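Local coordinates for transcription antitermination protein NusB (Thermotoga maritima, PDB 1TZV) that probably takes part in transcription antitermination and in the transcription of ribosomal RNA genes by binding the boxA antiterminator sequence, at residues A[11-15]-A[30-35]; A[16-21]-A[79-83]; A[49-54]-A[90-95]; A[64-68]-A[129-134]. All coordinates share one frame; numbering follows the deposited sequence. Where two conformers were deposited one is given.

Interaction 1 of 4, residues A[11-15]-A[30-35]; sequences AVFKA and ILEEIL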
loop_
_atom_site.group_PDB
_atom_site.type_symbol
_atom_site.label_atom_id
_atom_site.label_comp_id
_atom_site.label_asym_id
_atom_site.label_seq_id
_atom_site.Cartn_x
_atom_site.Cartn_y
_atom_site.Cartn_z
ATOM N N ALA A 11 -7.035 0.360 6.443
ATOM C CA ALA A 11 -8.063 -0.647 6.132
ATOM C C ALA A 11 -7.652 -1.397 4.857
ATOM O O ALA A 11 -7.848 -2.613 4.746
ATOM C CB ALA A 11 -9.438 0.019 5.936
ATOM N N VAL A 12 -7.106 -0.661 3.886
ATOM C CA VAL A 12 -6.631 -1.263 2.644
ATOM C C VAL A 12 -5.504 -2.250 2.990
ATOM O O VAL A 12 -5.497 -3.398 2.527
ATOM C CB VAL A 12 -6.117 -0.166 1.664
ATOM C CG1 VAL A 12 -5.497 -0.813 0.461
ATOM C CG2 VAL A 12 -7.265 0.742 1.239
ATOM N N PHE A 13 -4.569 -1.799 3.823
ATOM C CA PHE A 13 -3.474 -2.665 4.226
ATOM C C PHE A 13 -3.999 -3.908 4.938
ATOM O O PHE A 13 -3.543 -5.008 4.647
ATOM C CB PHE A 13 -2.494 -1.935 5.138
ATOM C CG PHE A 13 -1.439 -2.843 5.690
ATOM C CD1 PHE A 13 -0.391 -3.267 4.888
ATOM C CD2 PHE A 13 -1.566 -3.369 6.961
ATOM C CE1 PHE A 13 0.519 -4.230 5.352
ATOM C CE2 PHE A 13 -0.666 -4.329 7.437
ATOM C CZ PHE A 13 0.375 -4.757 6.626
ATOM N N LYS A 14 -4.943 -3.746 5.862
ATOM C CA LYS A 14 -5.481 -4.906 6.563
ATOM C C LYS A 14 -6.123 -5.909 5.617
ATOM O O LYS A 14 -5.997 -7.119 5.822
ATOM C CB LYS A 14 -6.477 -4.465 7.635
ATOM C CG LYS A 14 -5.829 -3.696 8.776
ATOM C CD LYS A 14 -6.837 -3.331 9.858
ATOM C CE LYS A 14 -7.909 -2.399 9.324
ATOM N NZ LYS A 14 -8.971 -2.135 10.327
ATOM N N ALA A 15 -6.799 -5.434 4.574
ATOM C CA ALA A 15 -7.411 -6.356 3.616
ATOM C C ALA A 15 -6.307 -7.135 2.890
ATOM O O ALA A 15 -6.411 -8.348 2.715
ATOM C CB ALA A 15 -8.300 -5.590 2.618
ATOM N N ILE A 30 -13.035 -9.259 1.446
ATOM C CA ILE A 30 -12.306 -9.116 2.696
ATOM C C ILE A 30 -12.364 -7.653 3.154
ATOM O O ILE A 30 -12.581 -7.386 4.324
ATOM C CB ILE A 30 -10.849 -9.567 2.539
ATOM C CG1 ILE A 30 -10.825 -11.085 2.297
ATOM C CG2 ILE A 30 -10.057 -9.205 3.783
ATOM C CD1 ILE A 30 -9.447 -11.649 2.013
ATOM N N LEU A 31 -12.186 -6.710 2.227
ATOM C CA LEU A 31 -12.257 -5.296 2.611
ATOM C C LEU A 31 -13.638 -4.964 3.177
ATOM O O LEU A 31 -13.749 -4.219 4.150
ATOM C CB LEU A 31 -11.954 -4.371 1.423
ATOM C CG LEU A 31 -12.120 -2.876 1.740
ATOM C CD1 LEU A 31 -11.077 -2.437 2.766
ATOM C CD2 LEU A 31 -11.997 -2.042 0.485
ATOM N N GLU A 32 -14.695 -5.513 2.577
ATOM C CA GLU A 32 -16.046 -5.236 3.084
ATOM C C GLU A 32 -16.273 -5.698 4.529
ATOM O O GLU A 32 -17.109 -5.130 5.239
ATOM C CB GLU A 32 -17.110 -5.847 2.166
ATOM C CG GLU A 32 -17.196 -5.174 0.792
ATOM C CD GLU A 32 -17.354 -3.663 0.867
ATOM O OE1 GLU A 32 -18.249 -3.166 1.585
ATOM O OE2 GLU A 32 -16.580 -2.956 0.198
ATOM N N GLU A 33 -15.548 -6.718 4.978
ATOM C CA GLU A 33 -15.689 -7.188 6.360
ATOM C C GLU A 33 -15.040 -6.174 7.307
ATOM O O GLU A 33 -15.489 -5.972 8.438
ATOM C CB GLU A 33 -14.997 -8.536 6.567
ATOM C CG GLU A 33 -15.518 -9.688 5.719
ATOM C CD GLU A 33 -14.787 -10.988 6.018
ATOM O OE1 GLU A 33 -13.715 -10.932 6.660
ATOM O OE2 GLU A 33 -15.277 -12.058 5.605
ATOM N N ILE A 34 -13.976 -5.534 6.828
ATOM C CA ILE A 34 -13.225 -4.550 7.608
ATOM C C ILE A 34 -13.959 -3.216 7.683
ATOM O O ILE A 34 -14.028 -2.588 8.747
ATOM C CB ILE A 34 -11.817 -4.350 6.978
ATOM C CG1 ILE A 34 -10.999 -5.628 7.182
ATOM C CG2 ILE A 34 -11.103 -3.156 7.592
ATOM C CD1 ILE A 34 -9.831 -5.754 6.230
ATOM N N LEU A 35 -14.507 -2.783 6.550
ATOM C CA LEU A 35 -15.243 -1.526 6.504
ATOM C C LEU A 35 -16.555 -1.693 7.264
ATOM O O LEU A 35 -17.259 -2.692 7.116
ATOM C CB LEU A 35 -15.531 -1.108 5.052
ATOM C CG LEU A 35 -14.296 -0.819 4.186
ATOM C CD1 LEU A 35 -14.731 -0.548 2.756
ATOM C CD2 LEU A 35 -13.511 0.368 4.743
#
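I34 is the main bump of this helix-helix contact between consecutive helices of the all-helical NusB fold. Its side chain drops into the hollow formed by A11, K14 and A15 on helix 5-19. CD1 of I34 goes deepest and comes to 3.5 Å from the backbone N of A15. The CB atoms of A15 and K14 line the same hollow. With chi1 at -69°, CG2 lies anti to the backbone N and CG1 beside it, which splits the two branches between A15 and the K14 chain. CG2 meets A11 CB at 3.9 Å and, in one of the two modelled conformers of K14, lies 3.6 Å from K14 NZ.

A15 is the small bump in the other direction. Its CB rests on the backbone of helix 27-34, 4.0 Å from L31 CA. I30 covers A15 from the next position, with CG2 3.9 Å from A15 CA. L31 lies alongside, its CD1 3.8 Å from the carbonyl O of A11. The two alanines keep the surface of helix 5-19 low, in keeping with short segment axes that approach to 9.0 Å at 132°. Apolar side chains carry the contact, and in that same conformer the amine of K14 turns to the hydroxyl of Y39.

Helix 41-56 lies beside the pair, where I51 touches both V12 and L31. On another side F13 packs on V80, V84 and L87 of helix 79-94.

Interaction 2 of 4, residues A[16-21]-A[79-83]; sequences LFQHEF and VVDRN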
loop_
_atom_site.group_PDB
_atom_site.type_symbol
_atom_site.label_atom_id
_atom_site.label_comp_id
_atom_site.label_asym_id
_atom_site.label_seq_id
_atom_site.Cartn_x
_atom_site.Cartn_y
_atom_site.Cartn_z
ATOM N N LEU A 16 -5.235 -6.446 2.480
ATOM C CA LEU A 16 -4.113 -7.104 1.808
ATOM C C LEU A 16 -3.464 -8.133 2.738
ATOM O O LEU A 16 -3.161 -9.241 2.313
ATOM C CB LEU A 16 -3.048 -6.078 1.379
ATOM C CG LEU A 16 -3.504 -5.091 0.314
ATOM C CD1 LEU A 16 -2.464 -3.996 0.187
ATOM C CD2 LEU A 16 -3.686 -5.790 -1.009
ATOM N N PHE A 17 -3.249 -7.744 3.990
ATOM C CA PHE A 17 -2.641 -8.636 4.987
ATOM C C PHE A 17 -3.508 -9.890 5.174
ATOM O O PHE A 17 -3.012 -11.030 5.112
ATOM C CB PHE A 17 -2.499 -7.836 6.291
ATOM C CG PHE A 17 -1.933 -8.616 7.465
ATOM C CD1 PHE A 17 -2.751 -9.449 8.238
ATOM C CD2 PHE A 17 -0.607 -8.444 7.844
ATOM C CE1 PHE A 17 -2.246 -10.102 9.385
ATOM C CE2 PHE A 17 -0.089 -9.084 8.985
ATOM C CZ PHE A 17 -0.914 -9.917 9.756
ATOM N N GLN A 18 -4.799 -9.696 5.397
ATOM C CA GLN A 18 -5.673 -10.849 5.596
ATOM C C GLN A 18 -5.780 -11.757 4.379
ATOM O O GLN A 18 -5.895 -12.987 4.514
ATOM C CB GLN A 18 -7.063 -10.378 6.031
ATOM C CG GLN A 18 -7.046 -9.746 7.415
ATOM C CD GLN A 18 -8.424 -9.560 7.994
ATOM O OE1 GLN A 18 -8.690 -9.962 9.128
ATOM N NE2 GLN A 18 -9.315 -8.947 7.225
ATOM N N HIS A 19 -5.707 -11.192 3.177
ATOM C CA HIS A 19 -5.818 -12.004 1.996
ATOM C C HIS A 19 -4.684 -13.017 1.880
ATOM O O HIS A 19 -4.855 -14.077 1.257
ATOM C CB HIS A 19 -5.873 -11.139 0.726
ATOM C CG HIS A 19 -6.131 -11.933 -0.518
ATOM N ND1 HIS A 19 -5.123 -12.360 -1.353
ATOM C CD2 HIS A 19 -7.286 -12.413 -1.041
ATOM C CE1 HIS A 19 -5.647 -13.063 -2.347
ATOM N NE2 HIS A 19 -6.953 -13.107 -2.179
ATOM N N GLU A 20 -3.530 -12.714 2.468
ATOM C CA GLU A 20 -2.394 -13.648 2.398
ATOM C C GLU A 20 -2.704 -15.010 3.036
ATOM O O GLU A 20 -2.047 -16.013 2.717
ATOM C CB GLU A 20 -1.157 -13.037 3.075
ATOM C CG GLU A 20 -0.616 -11.779 2.359
ATOM C CD GLU A 20 0.504 -12.093 1.379
ATOM O OE1 GLU A 20 0.908 -11.193 0.605
ATOM O OE2 GLU A 20 0.998 -13.239 1.394
ATOM N N PHE A 21 -3.709 -15.043 3.904
ATOM C CA PHE A 21 -4.103 -16.276 4.591
ATOM C C PHE A 21 -5.485 -16.728 4.164
ATOM O O PHE A 21 -6.020 -17.712 4.685
ATOM C CB PHE A 21 -4.059 -16.018 6.092
ATOM C CG PHE A 21 -2.761 -15.430 6.541
ATOM C CD1 PHE A 21 -2.656 -14.073 6.824
ATOM C CD2 PHE A 21 -1.614 -16.215 6.565
ATOM C CE1 PHE A 21 -1.414 -13.506 7.123
ATOM C CE2 PHE A 21 -0.376 -15.666 6.857
ATOM C CZ PHE A 21 -0.270 -14.309 7.137
ATOM N N VAL A 79 4.765 -10.647 5.023
ATOM C CA VAL A 79 3.474 -10.237 4.501
ATOM C C VAL A 79 3.309 -8.720 4.691
ATOM O O VAL A 79 2.690 -8.055 3.854
ATOM C CB VAL A 79 2.299 -10.998 5.194
ATOM C CG1 VAL A 79 2.328 -12.482 4.813
ATOM C CG2 VAL A 79 2.388 -10.843 6.710
ATOM N N VAL A 80 3.865 -8.168 5.765
ATOM C CA VAL A 80 3.747 -6.736 5.993
ATOM C C VAL A 80 4.538 -5.940 4.965
ATOM O O VAL A 80 3.989 -5.043 4.303
ATOM C CB VAL A 80 4.237 -6.334 7.377
ATOM C CG1 VAL A 80 4.192 -4.806 7.525
ATOM C CG2 VAL A 80 3.370 -7.005 8.458
ATOM N N ASP A 81 5.821 -6.244 4.790
ATOM C CA ASP A 81 6.622 -5.456 3.863
ATOM C C ASP A 81 6.171 -5.593 2.416
ATOM O O ASP A 81 6.146 -4.607 1.670
ATOM C CB ASP A 81 8.092 -5.829 4.024
ATOM C CG ASP A 81 8.646 -5.406 5.368
ATOM O OD1 ASP A 81 8.026 -4.526 6.011
ATOM O OD2 ASP A 81 9.707 -5.958 5.757
ATOM N N ARG A 82 5.821 -6.797 1.985
ATOM C CA ARG A 82 5.355 -6.993 0.620
ATOM C C ARG A 82 4.103 -6.158 0.344
ATOM O O ARG A 82 3.995 -5.462 -0.690
ATOM C CB ARG A 82 5.041 -8.491 0.393
ATOM C CG ARG A 82 4.234 -8.794 -0.885
ATOM C CD ARG A 82 4.210 -10.292 -1.242
ATOM N NE ARG A 82 3.700 -11.114 -0.151
ATOM C CZ ARG A 82 4.469 -11.779 0.702
ATOM N NH1 ARG A 82 3.900 -12.473 1.671
ATOM N NH2 ARG A 82 5.791 -11.789 0.567
ATOM N N ASN A 83 3.157 -6.185 1.270
ATOM C CA ASN A 83 1.920 -5.453 1.040
ATOM C C ASN A 83 2.029 -3.950 1.275
ATOM O O ASN A 83 1.314 -3.177 0.620
ATOM C CB ASN A 83 0.797 -6.147 1.797
ATOM C CG ASN A 83 0.492 -7.501 1.193
ATOM O OD1 ASN A 83 0.809 -8.569 1.775
ATOM N ND2 ASN A 83 -0.032 -7.492 0.011
#
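R82 NE donates to E20 OE1 over 2.9 Å, with an N-H...O angle of 166°. This is half of a side-on, two-nitrogen salt bridge in the all-helical NusB fold, between E20, near the C-terminal end of helix 5-19, and the first turn of helix 79-94. The other half runs from R82 NH1 to E20 OE2 at 3.0 Å. The two bonds differ in approach. OE1 is met on its syn side, and NE holds it close to the guanidinium plane. OE2 is met from above the carboxylate plane, so the two flat groups are twisted against each other by 47°. The third nitrogen, NH2, donates to the carbonyl oxygens of L74 and L77. These bonds fix the rotation of the guanidinium that faces E20.

The E20 chain bends sharply at chi2 (-95°), which turns its carboxylate toward R82 while CG stays against V79. V79 is modelled in two conformers. In one of them CG1 lies 3.9 Å from E20 CG, and the same methyl touches F21 CZ. Replacing E20 by an alanine would probably leave the NE and NH1 of R82 without their acceptors and strip V79 of part of its cover.

Packing without polar bonds completes the contact. L16 lies across N83, with their CB atoms 3.9 Å apart. The F17 ring reaches the valines through CE2. The methyl CG2 of V80 meets the F17 ring at its edge, 4.1 Å from CE2.

Interaction 3 of 4, residues A[49-54]-A[90-95]; sequences RYIRGI and YELLFE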
loop_
_atom_site.group_PDB
_atom_site.type_symbol
_atom_site.label_atom_id
_atom_site.label_comp_id
_atom_site.label_asym_id
_atom_site.label_seq_id
_atom_site.Cartn_x
_atom_site.Cartn_y
_atom_site.Cartn_z
ATOM N N ARG A 49 -11.635 1.873 -3.950
ATOM C CA ARG A 49 -10.907 2.227 -5.161
ATOM C C ARG A 49 -9.463 1.683 -5.067
ATOM O O ARG A 49 -8.924 1.122 -6.035
ATOM C CB ARG A 49 -10.887 3.754 -5.361
ATOM C CG ARG A 49 -10.157 4.173 -6.617
ATOM C CD ARG A 49 -10.108 5.701 -6.818
ATOM N NE ARG A 49 -9.316 6.377 -5.792
ATOM C CZ ARG A 49 -9.837 7.010 -4.748
ATOM N NH1 ARG A 49 -9.043 7.584 -3.856
ATOM N NH2 ARG A 49 -11.152 7.095 -4.600
ATOM N N TYR A 50 -8.838 1.878 -3.905
ATOM C CA TYR A 50 -7.477 1.367 -3.682
ATOM C C TYR A 50 -7.397 -0.151 -3.892
ATOM O O TYR A 50 -6.547 -0.648 -4.638
ATOM C CB TYR A 50 -6.998 1.667 -2.244
ATOM C CG TYR A 50 -6.288 2.994 -2.019
ATOM C CD1 TYR A 50 -6.946 4.211 -2.243
ATOM C CD2 TYR A 50 -4.972 3.033 -1.536
ATOM C CE1 TYR A 50 -6.311 5.428 -1.975
ATOM C CE2 TYR A 50 -4.334 4.249 -1.275
ATOM C CZ TYR A 50 -5.009 5.432 -1.487
ATOM O OH TYR A 50 -4.394 6.615 -1.151
ATOM N N ILE A 51 -8.275 -0.881 -3.216
ATOM C CA ILE A 51 -8.253 -2.339 -3.326
ATOM C C ILE A 51 -8.508 -2.793 -4.758
ATOM O O ILE A 51 -7.828 -3.684 -5.260
ATOM C CB ILE A 51 -9.244 -2.963 -2.320
ATOM C CG1 ILE A 51 -8.616 -2.932 -0.917
ATOM C CG2 ILE A 51 -9.619 -4.393 -2.733
ATOM C CD1 ILE A 51 -7.309 -3.758 -0.768
ATOM N N ARG A 52 -9.458 -2.169 -5.450
ATOM C CA ARG A 52 -9.703 -2.579 -6.830
ATOM C C ARG A 52 -8.521 -2.217 -7.719
ATOM O O ARG A 52 -8.170 -2.979 -8.623
ATOM C CB ARG A 52 -11.000 -1.966 -7.350
ATOM C CG ARG A 52 -12.205 -2.683 -6.757
ATOM C CD ARG A 52 -13.533 -2.117 -7.214
ATOM N NE ARG A 52 -13.805 -2.337 -8.633
ATOM C CZ ARG A 52 -14.950 -1.976 -9.216
ATOM N NH1 ARG A 52 -15.887 -1.394 -8.484
ATOM N NH2 ARG A 52 -15.147 -2.188 -10.508
ATOM N N GLY A 53 -7.894 -1.074 -7.439
ATOM C CA GLY A 53 -6.742 -0.641 -8.212
ATOM C C GLY A 53 -5.537 -1.545 -8.029
ATOM O O GLY A 53 -4.801 -1.830 -8.971
ATOM N N ILE A 54 -5.329 -2.004 -6.798
ATOM C CA ILE A 54 -4.211 -2.889 -6.522
ATOM C C ILE A 54 -4.499 -4.241 -7.172
ATOM O O ILE A 54 -3.623 -4.833 -7.795
ATOM C CB ILE A 54 -4.002 -3.023 -5.001
ATOM C CG1 ILE A 54 -3.491 -1.678 -4.449
ATOM C CG2 ILE A 54 -3.041 -4.179 -4.693
ATOM C CD1 ILE A 54 -3.602 -1.536 -2.937
ATOM N N TYR A 90 1.102 1.496 -5.532
ATOM C CA TYR A 90 -0.181 1.820 -6.122
ATOM C C TYR A 90 -0.483 3.298 -5.879
ATOM O O TYR A 90 -0.862 4.035 -6.796
ATOM C CB TYR A 90 -1.294 0.976 -5.482
ATOM C CG TYR A 90 -2.663 1.543 -5.791
ATOM C CD1 TYR A 90 -3.246 1.376 -7.063
ATOM C CD2 TYR A 90 -3.302 2.386 -4.881
ATOM C CE1 TYR A 90 -4.417 2.054 -7.410
ATOM C CE2 TYR A 90 -4.477 3.071 -5.225
ATOM C CZ TYR A 90 -5.013 2.897 -6.490
ATOM O OH TYR A 90 -6.132 3.619 -6.860
ATOM N N GLU A 91 -0.336 3.746 -4.638
ATOM C CA GLU A 91 -0.641 5.123 -4.303
ATOM C C GLU A 91 0.264 6.098 -5.063
ATOM O O GLU A 91 -0.214 7.119 -5.596
ATOM C CB GLU A 91 -0.529 5.325 -2.785
ATOM C CG GLU A 91 -1.054 6.661 -2.331
ATOM C CD GLU A 91 -1.041 6.774 -0.824
ATOM O OE1 GLU A 91 -0.029 7.261 -0.276
ATOM O OE2 GLU A 91 -2.022 6.369 -0.188
ATOM N N LEU A 92 1.550 5.799 -5.112
ATOM C CA LEU A 92 2.525 6.618 -5.840
ATOM C C LEU A 92 2.125 6.792 -7.318
ATOM O O LEU A 92 2.109 7.913 -7.865
ATOM C CB LEU A 92 3.879 5.920 -5.810
ATOM C CG LEU A 92 5.216 6.475 -5.355
ATOM C CD1 LEU A 92 5.867 5.496 -4.379
ATOM C CD2 LEU A 92 6.107 6.653 -6.570
ATOM N N LEU A 93 1.795 5.689 -7.975
ATOM C CA LEU A 93 1.470 5.724 -9.395
ATOM C C LEU A 93 0.094 6.222 -9.773
ATOM O O LEU A 93 -0.054 6.926 -10.783
ATOM C CB LEU A 93 1.615 4.322 -9.988
ATOM C CG LEU A 93 2.986 3.664 -9.968
ATOM C CD1 LEU A 93 2.832 2.200 -10.372
ATOM C CD2 LEU A 93 3.918 4.414 -10.912
ATOM N N PHE A 94 -0.908 5.888 -8.970
ATOM C CA PHE A 94 -2.293 6.155 -9.324
ATOM C C PHE A 94 -3.114 7.163 -8.572
ATOM O O PHE A 94 -4.156 7.609 -9.070
ATOM C CB PHE A 94 -3.044 4.820 -9.312
ATOM C CG PHE A 94 -2.505 3.822 -10.290
ATOM C CD1 PHE A 94 -2.781 3.953 -11.644
ATOM C CD2 PHE A 94 -1.687 2.775 -9.874
ATOM C CE1 PHE A 94 -2.252 3.051 -12.570
ATOM C CE2 PHE A 94 -1.154 1.870 -10.790
ATOM C CZ PHE A 94 -1.435 2.011 -12.145
ATOM N N GLU A 95 -2.694 7.508 -7.370
ATOM C CA GLU A 95 -3.454 8.457 -6.598
ATOM C C GLU A 95 -2.772 9.802 -6.749
ATOM O O GLU A 95 -1.853 10.149 -6.015
ATOM C CB GLU A 95 -3.537 7.990 -5.141
ATOM C CG GLU A 95 -4.335 6.683 -5.020
ATOM C CD GLU A 95 -5.823 6.870 -5.295
ATOM O OE1 GLU A 95 -6.498 5.920 -5.725
ATOM O OE2 GLU A 95 -6.330 7.986 -5.058
#
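A knob-into-hole contact joins helix 41-56 to helix 79-94, with Y90 as the knob and R49, Y50, G53 and I54 as the hole. The short segments cross almost perpendicularly, at 91°. G53 forms the floor: lacking a side chain, it lets Y90 CE1 come to 3.6 Å from its CA. I54 CG1 lies 3.6 Å from Y90 CG. Farther out along the ring, Y90 CE2 sits over one face of the Y50 ring, 3.7 Å from Y50 CG. The two ring planes are inclined at 58°. With chi1 of Y90 at 164°, its CG is anti to the backbone N and the ring reaches across to the other helix.

Polar groups finish the contact. The Y90 hydroxyl donates to E95 OE1 over 2.6 Å, on the anti lone pair. R49 NE donates to the same oxygen over 2.9 Å, on the syn lone pair. R49 NH1 meets E95 OE2 at 3.0 Å from above the carboxylate plane, which completes a side-on salt bridge. Y50 OH donates to E91 OE2 over 2.6 Å. That same oxygen pairs with R9, and T103 bonds to the other oxygen of E91.

Both glutamates are buried, yet each carboxylate has an arginine and a tyrosine hydroxyl as donors. Such company is likely to favour the charged form of both and to hold the two tyrosine rings in their orientation.

Interaction 4 of 4, residues A[64-68]-A[129-134]; sequences LISRY and RIAKEH
Y68 and I130 make the first of two CH-pi contacts. I130 CG1 lies over a face of the Y68 ring, 3.8 Å from its centroid. In the second, L64 CD1 lies over a face of the H134 ring, also 3.8 Å from the centroid. With CG beside its backbone N (chi1 -61°), the Y68 ring is turned onto helix 117-134, where R129 CB and I130 CG1 meet it from the same side.

Further apolar packing comes from I65, whose CG1 is 4.2 Å from I130 CD1. R129 CB is 3.6 Å from Y68 CD2. That ring carbon also lies over one face of the R129 guanidinium, whose plane is turned 71° from the ring.

Two polar bonds cross the contact. Y68 OH donates to E133 OE1 at 2.7 Å, though the place of this hydroxyl is less sure. R129 NH2 makes a weak bond of 3.0 Å to the carbonyl O of Y68. Putting an alanine at Y68 would probably open a gap over I130 CG1 and remove the less certain donor to E133.

T89 of helix 79-94 touches both I65 and I130. L92 packs on A131, which I100 and I104 of helix 100-114 also touch.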
loop_
_atom_site.group_PDB
_atom_site.type_symbol
_atom_site.label_atom_id
_atom_site.label_comp_id
_atom_site.label_asym_id
_atom_site.label_seq_id
_atom_site.Cartn_x
_atom_site.Cartn_y
_atom_site.Cartn_z
ATOM N N LEU A 64 7.188 -4.184 -10.936
ATOM C CA LEU A 64 7.918 -2.938 -10.751
ATOM C C LEU A 64 8.724 -2.986 -9.438
ATOM O O LEU A 64 9.910 -2.669 -9.421
ATOM C CB LEU A 64 6.953 -1.749 -10.740
ATOM C CG LEU A 64 7.602 -0.376 -10.486
ATOM C CD1 LEU A 64 8.730 -0.116 -11.485
ATOM C CD2 LEU A 64 6.549 0.703 -10.570
ATOM N N ILE A 65 8.093 -3.398 -8.340
ATOM C CA ILE A 65 8.803 -3.480 -7.067
ATOM C C ILE A 65 10.016 -4.410 -7.177
ATOM O O ILE A 65 11.103 -4.106 -6.672
ATOM C CB ILE A 65 7.864 -4.015 -5.953
ATOM C CG1 ILE A 65 6.756 -2.998 -5.686
ATOM C CG2 ILE A 65 8.651 -4.270 -4.676
ATOM C CD1 ILE A 65 5.558 -3.622 -4.969
ATOM N N SER A 66 9.834 -5.530 -7.864
ATOM C CA SER A 66 10.899 -6.509 -8.013
ATOM C C SER A 66 12.146 -5.952 -8.712
ATOM O O SER A 66 13.242 -6.486 -8.528
ATOM C CB SER A 66 10.369 -7.748 -8.741
ATOM O OG SER A 66 9.400 -8.433 -7.940
ATOM N N ARG A 67 11.987 -4.893 -9.500
ATOM C CA ARG A 67 13.136 -4.297 -10.182
ATOM C C ARG A 67 14.059 -3.578 -9.199
ATOM O O ARG A 67 15.140 -3.114 -9.574
ATOM C CB ARG A 67 12.670 -3.312 -11.252
ATOM C CG ARG A 67 11.963 -3.962 -12.421
ATOM C CD ARG A 67 11.505 -2.905 -13.402
ATOM N NE ARG A 67 10.176 -3.192 -13.928
ATOM C CZ ARG A 67 9.468 -2.337 -14.654
ATOM N NH1 ARG A 67 9.965 -1.142 -14.942
ATOM N NH2 ARG A 67 8.260 -2.673 -15.081
ATOM N N TYR A 68 13.634 -3.482 -7.943
ATOM C CA TYR A 68 14.435 -2.829 -6.923
ATOM C C TYR A 68 14.865 -3.792 -5.824
ATOM O O TYR A 68 15.473 -3.372 -4.844
ATOM C CB TYR A 68 13.654 -1.653 -6.324
ATOM C CG TYR A 68 13.303 -0.612 -7.359
ATOM C CD1 TYR A 68 12.179 -0.759 -8.170
ATOM C CD2 TYR A 68 14.133 0.490 -7.578
ATOM C CE1 TYR A 68 11.890 0.160 -9.177
ATOM C CE2 TYR A 68 13.857 1.417 -8.586
ATOM C CZ TYR A 68 12.733 1.240 -9.380
ATOM O OH TYR A 68 12.449 2.137 -10.388
ATOM N N ARG A 129 13.628 4.906 -4.097
ATOM C CA ARG A 129 14.122 4.546 -5.418
ATOM C C ARG A 129 12.985 4.451 -6.437
ATOM O O ARG A 129 13.099 4.941 -7.566
ATOM C CB ARG A 129 14.926 3.236 -5.337
ATOM C CG ARG A 129 16.279 3.401 -4.623
ATOM C CD ARG A 129 16.861 2.067 -4.124
ATOM N NE ARG A 129 17.184 1.154 -5.216
ATOM C CZ ARG A 129 17.184 -0.176 -5.132
ATOM N NH1 ARG A 129 17.496 -0.902 -6.195
ATOM N NH2 ARG A 129 16.847 -0.791 -4.001
ATOM N N ILE A 130 11.871 3.833 -6.064
ATOM C CA ILE A 130 10.747 3.737 -6.987
ATOM C C ILE A 130 10.201 5.132 -7.302
ATOM O O ILE A 130 9.908 5.441 -8.465
ATOM C CB ILE A 130 9.598 2.875 -6.402
ATOM C CG1 ILE A 130 10.045 1.414 -6.315
ATOM C CG2 ILE A 130 8.333 3.015 -7.251
ATOM C CD1 ILE A 130 9.085 0.530 -5.511
ATOM N N ALA A 131 10.075 5.967 -6.280
ATOM C CA ALA A 131 9.529 7.312 -6.463
ATOM C C ALA A 131 10.403 8.200 -7.336
ATOM O O ALA A 131 9.893 8.935 -8.197
ATOM C CB ALA A 131 9.312 7.978 -5.107
ATOM N N LYS A 132 11.713 8.120 -7.159
ATOM C CA LYS A 132 12.570 9.006 -7.938
ATOM C C LYS A 132 12.599 8.631 -9.408
ATOM O O LYS A 132 12.977 9.456 -10.257
ATOM C CB LYS A 132 13.978 9.055 -7.353
ATOM C CG LYS A 132 14.807 7.823 -7.547
ATOM C CD LYS A 132 16.180 8.031 -6.916
ATOM C CE LYS A 132 16.065 8.565 -5.494
ATOM N N GLU A 133 12.172 7.413 -9.738
ATOM C CA GLU A 133 12.171 6.987 -11.132
ATOM C C GLU A 133 10.769 6.839 -11.711
ATOM O O GLU A 133 10.621 6.761 -12.935
ATOM C CB GLU A 133 12.928 5.660 -11.285
ATOM C CG GLU A 133 14.375 5.769 -10.849
ATOM C CD GLU A 133 15.168 4.503 -11.083
ATOM O OE1 GLU A 133 14.560 3.444 -11.327
ATOM O OE2 GLU A 133 16.414 4.572 -11.008
ATOM N N HIS A 134 9.750 6.859 -10.854
ATOM C CA HIS A 134 8.378 6.645 -11.304
ATOM C C HIS A 134 7.292 7.553 -10.819
ATOM O O HIS A 134 6.133 7.385 -11.206
ATOM C CB HIS A 134 7.987 5.200 -11.010
ATOM C CG HIS A 134 8.783 4.223 -11.802
ATOM N ND1 HIS A 134 9.933 3.630 -11.325
ATOM C CD2 HIS A 134 8.646 3.803 -13.083
ATOM C CE1 HIS A 134 10.471 2.890 -12.280
ATOM N NE2 HIS A 134 9.711 2.980 -13.355
#

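In the fold
From the N terminus, helix 5-19 opens interactions 1 and 2. Interaction 1 closes first, after 14 intervening residues, half of them helical, when helix 27-34 folds back. Interaction 2 waits for helix 79-94, so the two cross. Helix 41-56 then opens interaction 3, which is in series with interaction 1 and crosses interaction 2. Helix 58-66 opens interaction 4 before interactions 2 and 3 have closed. Interaction 4 closes last, on helix 117-134, and crosses both; none of the four nests within another. Helix 79-94 serves interactions 2 and 3. L92 and L93 also touch interaction 4. Interactions 1 and 4 lie on opposite sides of the chain's centre and do not touch.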